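Local coordinates for clavulanic acid biosynthesis oligopeptide binding protein 2 (Streptomyces clavuligerus, PDB 2WOL) that probably binds oligopeptides as an extracellular solute-binding protein of the clavulanic acid biosynthetic pathway, at residues L35-A41 with E268-E274; R322-Q326 with M518-L524; Y327-L333 with L371-A377. One frame throughout, in Å; residues are numbered along the deposited sequence. Where two conformers were deposited one is given.

Contact 1: residues L35-A41 with E268-E274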
# COMPACT_ATOMS: atom_id res chain seq x y z
N LEU A 35 13.66 21.47 2.48
CA LEU A 35 12.54 20.76 3.09
C LEU A 35 13.09 19.77 4.10
O LEU A 35 13.82 18.85 3.74
CB LEU A 35 11.68 20.05 2.03
CG LEU A 35 10.42 19.32 2.52
CD1 LEU A 35 9.37 20.27 3.11
CD2 LEU A 35 9.83 18.50 1.39
N ARG A 36 12.75 19.99 5.37
CA ARG A 36 13.26 19.17 6.46
C ARG A 36 12.27 18.08 6.82
O ARG A 36 11.20 18.35 7.39
CB ARG A 36 13.59 20.04 7.67
CG ARG A 36 14.73 21.02 7.44
CD ARG A 36 14.85 22.04 8.57
NE ARG A 36 14.98 21.40 9.88
CZ ARG A 36 16.12 20.98 10.42
NH1 ARG A 36 17.28 21.12 9.78
NH2 ARG A 36 16.11 20.41 11.62
N LEU A 37 12.61 16.85 6.44
CA LEU A 37 11.75 15.69 6.68
C LEU A 37 12.30 14.86 7.83
O LEU A 37 13.48 14.94 8.16
CB LEU A 37 11.65 14.83 5.41
CG LEU A 37 11.10 15.51 4.15
CD1 LEU A 37 11.09 14.54 2.99
CD2 LEU A 37 9.69 16.06 4.39
N VAL A 38 11.43 14.05 8.43
CA VAL A 38 11.85 13.18 9.51
C VAL A 38 11.17 11.81 9.40
O VAL A 38 10.07 11.69 8.87
CB VAL A 38 11.63 13.86 10.90
CG1 VAL A 38 10.14 14.09 11.18
CG2 VAL A 38 12.31 13.09 12.02
N SER A 39 11.87 10.78 9.88
CA SER A 39 11.36 9.41 9.89
C SER A 39 11.93 8.72 11.12
O SER A 39 13.04 9.04 11.57
CB SER A 39 11.79 8.67 8.62
OG SER A 39 11.40 7.30 8.66
N SER A 40 11.17 7.76 11.65
CA SER A 40 11.66 6.95 12.76
C SER A 40 12.49 5.77 12.27
O SER A 40 13.19 5.13 13.06
CB SER A 40 10.49 6.45 13.62
OG SER A 40 9.81 5.37 13.02
N ALA A 41 12.42 5.50 10.97
CA ALA A 41 13.09 4.36 10.36
C ALA A 41 13.87 4.78 9.12
O ALA A 41 13.51 5.74 8.44
CB ALA A 41 12.08 3.29 10.00
N GLU A 268 10.92 21.86 14.46
CA GLU A 268 12.30 21.49 14.14
C GLU A 268 12.39 20.68 12.85
O GLU A 268 13.42 20.66 12.17
CB GLU A 268 12.93 20.72 15.30
CG GLU A 268 13.13 21.56 16.57
CD GLU A 268 13.34 20.72 17.82
OE1 GLU A 268 14.06 19.70 17.76
OE2 GLU A 268 12.80 21.10 18.88
N PHE A 269 11.29 20.01 12.52
CA PHE A 269 11.13 19.34 11.24
C PHE A 269 9.84 19.83 10.61
O PHE A 269 8.91 20.22 11.31
CB PHE A 269 11.11 17.82 11.42
CG PHE A 269 12.31 17.30 12.13
CD1 PHE A 269 12.23 16.93 13.47
CD2 PHE A 269 13.54 17.21 11.49
CE1 PHE A 269 13.36 16.46 14.14
CE2 PHE A 269 14.67 16.75 12.15
CZ PHE A 269 14.58 16.37 13.48
N ASP A 270 9.79 19.81 9.28
CA ASP A 270 8.64 20.34 8.57
C ASP A 270 7.50 19.33 8.50
O ASP A 270 6.35 19.67 8.79
CB ASP A 270 9.05 20.78 7.16
CG ASP A 270 10.09 21.88 7.17
OD1 ASP A 270 10.08 22.72 8.10
OD2 ASP A 270 10.93 21.91 6.25
N ILE A 271 7.84 18.10 8.11
CA ILE A 271 6.89 17.04 7.83
C ILE A 271 7.49 15.68 8.20
O ILE A 271 8.68 15.46 8.01
CB ILE A 271 6.50 17.03 6.32
CG1 ILE A 271 5.81 18.33 5.90
CG2 ILE A 271 5.65 15.79 5.95
CD1 ILE A 271 4.39 18.52 6.45
N ASN A 272 6.65 14.80 8.73
CA ASN A 272 7.02 13.40 8.95
C ASN A 272 6.87 12.63 7.63
O ASN A 272 5.75 12.38 7.17
CB ASN A 272 6.13 12.80 10.05
CG ASN A 272 6.36 11.31 10.25
OD1 ASN A 272 7.08 10.67 9.49
ND2 ASN A 272 5.74 10.76 11.28
N LEU A 273 8.00 12.26 7.02
CA LEU A 273 8.00 11.53 5.76
C LEU A 273 7.47 10.11 5.90
O LEU A 273 6.72 9.63 5.05
CB LEU A 273 9.42 11.48 5.16
CG LEU A 273 9.65 10.52 4.00
CD1 LEU A 273 8.83 10.89 2.77
CD2 LEU A 273 11.13 10.43 3.65
N GLU A 274 7.86 9.44 6.99
CA GLU A 274 7.46 8.06 7.22
C GLU A 274 5.94 7.93 7.25
O GLU A 274 5.37 6.96 6.75
CB GLU A 274 8.08 7.54 8.51
CG GLU A 274 7.94 6.05 8.69
CD GLU A 274 8.39 5.58 10.05
OE1 GLU A 274 8.53 6.42 10.97
OE2 GLU A 274 8.59 4.36 10.19
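This is a parallel beta pairing at one edge of a mixed five-stranded sheet, where the short strand 271-272 lies beside strand 34-39. Leu37 pairs with Ile271 and Val38 with Asn272 (CA-CA 5.2 and 4.9 Å). Arg36 O accepts from Asp270 N (2.8 Å) and weakly from Ile271 N (3.4 Å); Val38 N donates to Ile271 O (3.1 Å) and Leu273 N to Val38 O (2.8 Å). At the ends, Arg36 N donates to Asp270 OD2 (2.8 Å), and Ser40 N and OG to Glu274 OE1 (3.0 and 2.6 Å). Arg36 also grips Glu268 O through NE (2.9 Å) and NH2 (2.8 Å). Leu37 packs on Ile271 and Leu273 on one face; on the other, Val38 CB sits over the Phe269 ring, 4.0 Å from its centroid, a CH-pi contact. Strand 248-253 bonds the far edge of 34-39. Helix 257-265 covers Val38 and links parallel strands 248-253 and 271-272: a beta-alpha-beta crossover, recurrent in periplasmic-binding-protein folds.

Contact 2: residues R322-Q326 with M518-L524; sequences RRAVQ and MEHAVLL
Three side chains of one helix turn can satisfy carbonyls where another helix ends and turns into a strand, and this contact is a clear case. Residues 322-326 are helical, within helix 319-327. Opposite them, helix 503-520 stops: Ala521 takes positive phi (64/20), Val522 returns to -78/-20, and Leu523 and Leu524 are extended. CA atoms approach at Arg322-Ala521 (5.7 Å) and Gln326-Leu524 (6.1 Å). Arg322 (m, t, m, chi4 -92°) brings NE and NH2 to His520 O, 2.8 Å each; its NH1 goes to Phe316 O, and Val522 CG1 covers one guanidinium face, 3.5 Å from Arg322 NE. Arg323 (m, t, t, chi4 161°) sends NH2 to Glu519 O (2.8 Å), while its NE bonds Tyr365 OH. The motif is side-chain capping of a helix C-terminus, with arginines meeting the last carbonyls as the chain turns from helix into strand 523-534 of the sheet in this lobe of the solute-binding fold. Gln326 (chi1 -53°, chi2 -107°, between wells) curls so that NE2 donates both to Ala521 O and to Leu523 O, 3.0 Å each. Its OE1 lies among carbon atoms, 3.5 Å from Leu524 CD1 and 3.8 Å from Met518 CE. Ala521 CB points at the helix, 3.8 Å from Arg323 CG and 3.9 Å from Arg322 CB. Met518 O accepts from Ala521 N, weakly (3.0 Å), and also bonds Tyr365 OH. His520 has its CA-CB bond directed away, its NE2 hydrogen-bonded to Asp487, and Val325 CG1 reaches Leu524 CD2 at 4.3 Å.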
# COMPACT_ATOMS: atom_id res chain seq x y z
N ARG A 322 -17.43 -20.21 10.94
CA ARG A 322 -16.91 -18.92 10.51
C ARG A 322 -17.97 -17.83 10.64
O ARG A 322 -17.67 -16.72 11.07
CB ARG A 322 -16.36 -19.00 9.08
CG ARG A 322 -15.27 -20.06 8.92
CD ARG A 322 -14.48 -19.90 7.63
NE ARG A 322 -15.30 -20.03 6.42
CZ ARG A 322 -15.49 -21.18 5.76
NH1 ARG A 322 -14.94 -22.31 6.19
NH2 ARG A 322 -16.24 -21.18 4.67
N ARG A 323 -19.21 -18.15 10.28
CA ARG A 323 -20.32 -17.20 10.43
C ARG A 323 -20.64 -16.91 11.89
O ARG A 323 -20.97 -15.78 12.24
CB ARG A 323 -21.56 -17.69 9.67
CG ARG A 323 -21.36 -17.66 8.16
CD ARG A 323 -22.56 -18.16 7.39
NE ARG A 323 -22.31 -18.06 5.96
CZ ARG A 323 -22.97 -18.74 5.02
NH1 ARG A 323 -23.96 -19.57 5.34
NH2 ARG A 323 -22.64 -18.57 3.75
N ALA A 324 -20.53 -17.93 12.75
CA ALA A 324 -20.70 -17.73 14.18
C ALA A 324 -19.75 -16.66 14.69
O ALA A 324 -20.14 -15.77 15.43
CB ALA A 324 -20.50 -19.03 14.93
N VAL A 325 -18.49 -16.75 14.27
CA VAL A 325 -17.48 -15.77 14.66
C VAL A 325 -17.85 -14.36 14.18
O VAL A 325 -17.73 -13.40 14.93
CB VAL A 325 -16.08 -16.18 14.16
CG1 VAL A 325 -15.06 -15.06 14.39
CG2 VAL A 325 -15.63 -17.47 14.85
N GLN A 326 -18.32 -14.26 12.94
CA GLN A 326 -18.71 -12.96 12.39
C GLN A 326 -19.86 -12.35 13.21
O GLN A 326 -19.79 -11.18 13.59
CB GLN A 326 -19.11 -13.07 10.92
CG GLN A 326 -18.07 -13.74 10.02
CD GLN A 326 -17.34 -12.79 9.08
OE1 GLN A 326 -17.62 -11.59 9.02
NE2 GLN A 326 -16.42 -13.34 8.30
N MET A 518 -17.48 -12.69 1.12
CA MET A 518 -18.19 -12.56 2.38
C MET A 518 -19.12 -13.74 2.66
O MET A 518 -19.28 -14.13 3.81
CB MET A 518 -18.91 -11.21 2.48
CG MET A 518 -17.95 -10.01 2.65
SD MET A 518 -16.69 -10.21 3.94
CE MET A 518 -17.70 -10.33 5.41
N GLU A 519 -19.70 -14.32 1.60
CA GLU A 519 -20.47 -15.56 1.75
C GLU A 519 -19.61 -16.69 2.35
O GLU A 519 -20.08 -17.46 3.19
CB GLU A 519 -21.08 -16.00 0.42
CG GLU A 519 -22.23 -15.12 -0.05
CD GLU A 519 -22.65 -15.39 -1.49
OE1 GLU A 519 -22.06 -16.27 -2.14
OE2 GLU A 519 -23.58 -14.70 -1.97
N HIS A 520 -18.35 -16.77 1.92
CA HIS A 520 -17.40 -17.74 2.48
C HIS A 520 -17.10 -17.49 3.96
O HIS A 520 -16.73 -18.41 4.69
CB HIS A 520 -16.09 -17.73 1.70
CG HIS A 520 -16.14 -18.49 0.41
ND1 HIS A 520 -16.18 -19.87 0.36
CD2 HIS A 520 -16.15 -18.06 -0.87
CE1 HIS A 520 -16.21 -20.25 -0.90
NE2 HIS A 520 -16.19 -19.18 -1.67
N ALA A 521 -17.24 -16.23 4.38
CA ALA A 521 -17.04 -15.81 5.78
C ALA A 521 -15.61 -16.01 6.32
O ALA A 521 -15.39 -16.05 7.53
CB ALA A 521 -18.09 -16.47 6.71
N VAL A 522 -14.65 -16.12 5.41
CA VAL A 522 -13.25 -16.32 5.79
C VAL A 522 -12.55 -15.04 6.26
O VAL A 522 -11.54 -15.11 6.94
CB VAL A 522 -12.42 -17.00 4.67
CG1 VAL A 522 -12.84 -18.46 4.49
CG2 VAL A 522 -12.54 -16.24 3.35
N LEU A 523 -13.11 -13.88 5.90
CA LEU A 523 -12.56 -12.60 6.33
C LEU A 523 -13.60 -11.81 7.13
O LEU A 523 -14.71 -11.59 6.65
CB LEU A 523 -12.09 -11.76 5.13
CG LEU A 523 -11.03 -12.37 4.20
CD1 LEU A 523 -10.67 -11.41 3.08
CD2 LEU A 523 -9.78 -12.78 4.97
N LEU A 524 -13.21 -11.41 8.34
CA LEU A 524 -14.03 -10.57 9.20
C LEU A 524 -13.47 -9.15 9.18
O LEU A 524 -12.44 -8.88 9.81
CB LEU A 524 -14.05 -11.12 10.63
CG LEU A 524 -14.60 -10.25 11.77
CD1 LEU A 524 -16.04 -9.79 11.52
CD2 LEU A 524 -14.50 -10.99 13.09

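Contact 3: residues Y327-L333 with L371-A377; sequences YAADKIL and LRGDLDA
Two linkers run antiparallel here, each ending in an aspartate N-cap with chi1 t, so that the start of helix 375-384 lies by the end of helix 319-327. Residues 327-330 leave one helix through a short turn (Ala328 -88/3, Ala329 -72/123, Asp330 -87/95) and enter another at Lys331; Leu371 (64/22), Arg372 (-102/1) and Gly373 (125/139) lead to Asp374 and helix 375-384. The CA pairs are Tyr327-Asp374 (5.3 Å), Ala328-Gly373 (4.7 Å) and Asp330-Arg372 (4.0 Å). Asp330 (chi2 -23°) caps with OD1, to Leu333 N (3.0 Å) and weakly Ile332 N (3.2 Å), leaving OD2 to form a salt bridge with Arg372 NH1 (3.0 Å). Arg372 (m, t, t, chi4 -91°) lays a guanidinium face against Ile332 CG2, 3.5 Å from Arg372 NH2. Asp374 (chi2 -17°) caps Ala377 N through OD1 (3.0 Å), and its own N donates to Tyr327 O (2.9 Å). Lys331 N donates weakly to Leu371 O (3.1 Å). Tyr327 (chi1 -78°, chi2 120°) presents a ring face to Ala377 CB, 3.6 Å from the centroid, a CH-pi contact. At Gly373 a CB would hit the preceding carbonyl. Ile332 (m, m) brings CD1 to 4.1 Å from Leu371 CB, and Lys331, m throughout, hydrogen-bonds Thr348 O through NZ. Arg415, just beyond helix 401-414, bonds Ala328 O and Arg372 O, while Leu333 packs on that helix and Ile332 and Leu371 on strand 346-347.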
# COMPACT_ATOMS: atom_id res chain seq x y z
N TYR A 327 -20.89 -13.14 13.51
CA TYR A 327 -22.03 -12.65 14.28
C TYR A 327 -21.66 -12.26 15.71
O TYR A 327 -22.25 -11.32 16.26
CB TYR A 327 -23.14 -13.69 14.33
CG TYR A 327 -23.98 -13.80 13.08
CD1 TYR A 327 -24.05 -14.99 12.36
CD2 TYR A 327 -24.73 -12.71 12.62
CE1 TYR A 327 -24.83 -15.11 11.22
CE2 TYR A 327 -25.51 -12.81 11.48
CZ TYR A 327 -25.56 -14.02 10.78
OH TYR A 327 -26.33 -14.13 9.64
N ALA A 328 -20.72 -12.98 16.31
CA ALA A 328 -20.35 -12.77 17.71
C ALA A 328 -19.26 -11.71 17.91
O ALA A 328 -18.83 -11.47 19.04
CB ALA A 328 -19.95 -14.09 18.37
N ALA A 329 -18.83 -11.09 16.82
CA ALA A 329 -17.84 -10.02 16.90
C ALA A 329 -18.47 -8.77 17.50
O ALA A 329 -19.48 -8.28 17.01
CB ALA A 329 -17.28 -9.72 15.51
N ASP A 330 -17.88 -8.28 18.59
CA ASP A 330 -18.30 -7.01 19.16
C ASP A 330 -17.52 -5.92 18.44
O ASP A 330 -16.38 -5.63 18.80
CB ASP A 330 -18.04 -6.98 20.68
CG ASP A 330 -18.53 -5.70 21.35
OD1 ASP A 330 -18.68 -4.67 20.66
OD2 ASP A 330 -18.75 -5.74 22.57
N LYS A 331 -18.13 -5.34 17.41
CA LYS A 331 -17.44 -4.40 16.53
C LYS A 331 -17.01 -3.13 17.25
O LYS A 331 -16.01 -2.50 16.89
CB LYS A 331 -18.32 -4.04 15.32
CG LYS A 331 -18.76 -5.22 14.43
CD LYS A 331 -17.61 -6.00 13.78
CE LYS A 331 -16.75 -5.15 12.84
NZ LYS A 331 -17.47 -4.66 11.62
N ILE A 332 -17.78 -2.75 18.27
CA ILE A 332 -17.48 -1.57 19.08
C ILE A 332 -16.25 -1.83 19.94
O ILE A 332 -15.31 -1.02 19.95
CB ILE A 332 -18.70 -1.16 19.95
CG1 ILE A 332 -19.94 -0.88 19.08
CG2 ILE A 332 -18.36 0.03 20.86
CD1 ILE A 332 -19.74 0.20 18.01
N LEU A 333 -16.24 -2.96 20.63
CA LEU A 333 -15.09 -3.39 21.44
C LEU A 333 -13.83 -3.53 20.59
O LEU A 333 -12.73 -3.14 21.00
CB LEU A 333 -15.40 -4.71 22.15
CG LEU A 333 -14.40 -5.27 23.17
CD1 LEU A 333 -14.43 -4.43 24.45
CD2 LEU A 333 -14.69 -6.73 23.48
N LEU A 371 -24.43 -2.92 17.46
CA LEU A 371 -23.18 -3.36 16.80
C LEU A 371 -22.23 -4.14 17.72
O LEU A 371 -21.03 -4.23 17.44
CB LEU A 371 -22.45 -2.17 16.15
CG LEU A 371 -23.23 -1.32 15.14
CD1 LEU A 371 -22.42 -0.09 14.75
CD2 LEU A 371 -23.61 -2.12 13.90
N ARG A 372 -22.76 -4.72 18.79
CA ARG A 372 -21.93 -5.42 19.77
C ARG A 372 -21.99 -6.94 19.63
O ARG A 372 -21.34 -7.67 20.39
CB ARG A 372 -22.29 -4.97 21.19
CG ARG A 372 -21.77 -3.57 21.55
CD ARG A 372 -21.73 -3.40 23.06
NE ARG A 372 -21.14 -2.13 23.47
CZ ARG A 372 -19.85 -1.94 23.74
NH1 ARG A 372 -18.98 -2.94 23.62
NH2 ARG A 372 -19.42 -0.74 24.11
N GLY A 373 -22.75 -7.42 18.65
CA GLY A 373 -22.86 -8.85 18.36
C GLY A 373 -24.29 -9.34 18.38
O GLY A 373 -25.08 -8.94 19.24
N ASP A 374 -24.63 -10.20 17.42
CA ASP A 374 -25.91 -10.91 17.43
C ASP A 374 -25.63 -12.32 17.93
O ASP A 374 -25.29 -13.22 17.15
CB ASP A 374 -26.55 -10.93 16.04
CG ASP A 374 -27.94 -11.55 16.04
OD1 ASP A 374 -28.29 -12.25 17.01
OD2 ASP A 374 -28.67 -11.34 15.04
N LEU A 375 -25.77 -12.50 19.24
CA LEU A 375 -25.40 -13.76 19.87
C LEU A 375 -26.40 -14.87 19.59
O LEU A 375 -26.03 -16.04 19.55
CB LEU A 375 -25.18 -13.56 21.38
CG LEU A 375 -24.19 -12.47 21.79
CD1 LEU A 375 -23.93 -12.52 23.29
CD2 LEU A 375 -22.86 -12.56 21.02
N ASP A 376 -27.66 -14.50 19.37
CA ASP A 376 -28.67 -15.47 18.95
C ASP A 376 -28.29 -16.08 17.59
O ASP A 376 -28.32 -17.30 17.42
CB ASP A 376 -30.06 -14.84 18.86
CG ASP A 376 -30.69 -14.59 20.22
OD1 ASP A 376 -30.20 -15.15 21.24
OD2 ASP A 376 -31.69 -13.85 20.27
N ALA A 377 -27.91 -15.22 16.64
CA ALA A 377 -27.52 -15.69 15.32
C ALA A 377 -26.25 -16.54 15.39
O ALA A 377 -26.15 -17.57 14.73
CB ALA A 377 -27.33 -14.53 14.37

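The three contacts illustrate how a large solute-binding protein is assembled from local joints in distinct regions. Contact 1 closes the edge of one sheet, whereas contacts 2 and 3 lie at a second sheet, contact 2 including one of its strands, and among the helices beside it; contacts 1 and 2 lie on opposite sides of the chain's centre, their own centres 41 Å apart and nearest atoms about 24 Å. Contact 3 is equally remote from contact 1, with centres 41 Å apart. Contacts 2 and 3 are neighbours, centres 13 Å apart, joined where Leu524 CD2 meets Ala329 CB at 3.9 Å. Contact 3 is nested within the loop that contact 2 closes, and Tyr365 serves both, bonding Arg323 and stacking edge-to-face with Tyr327.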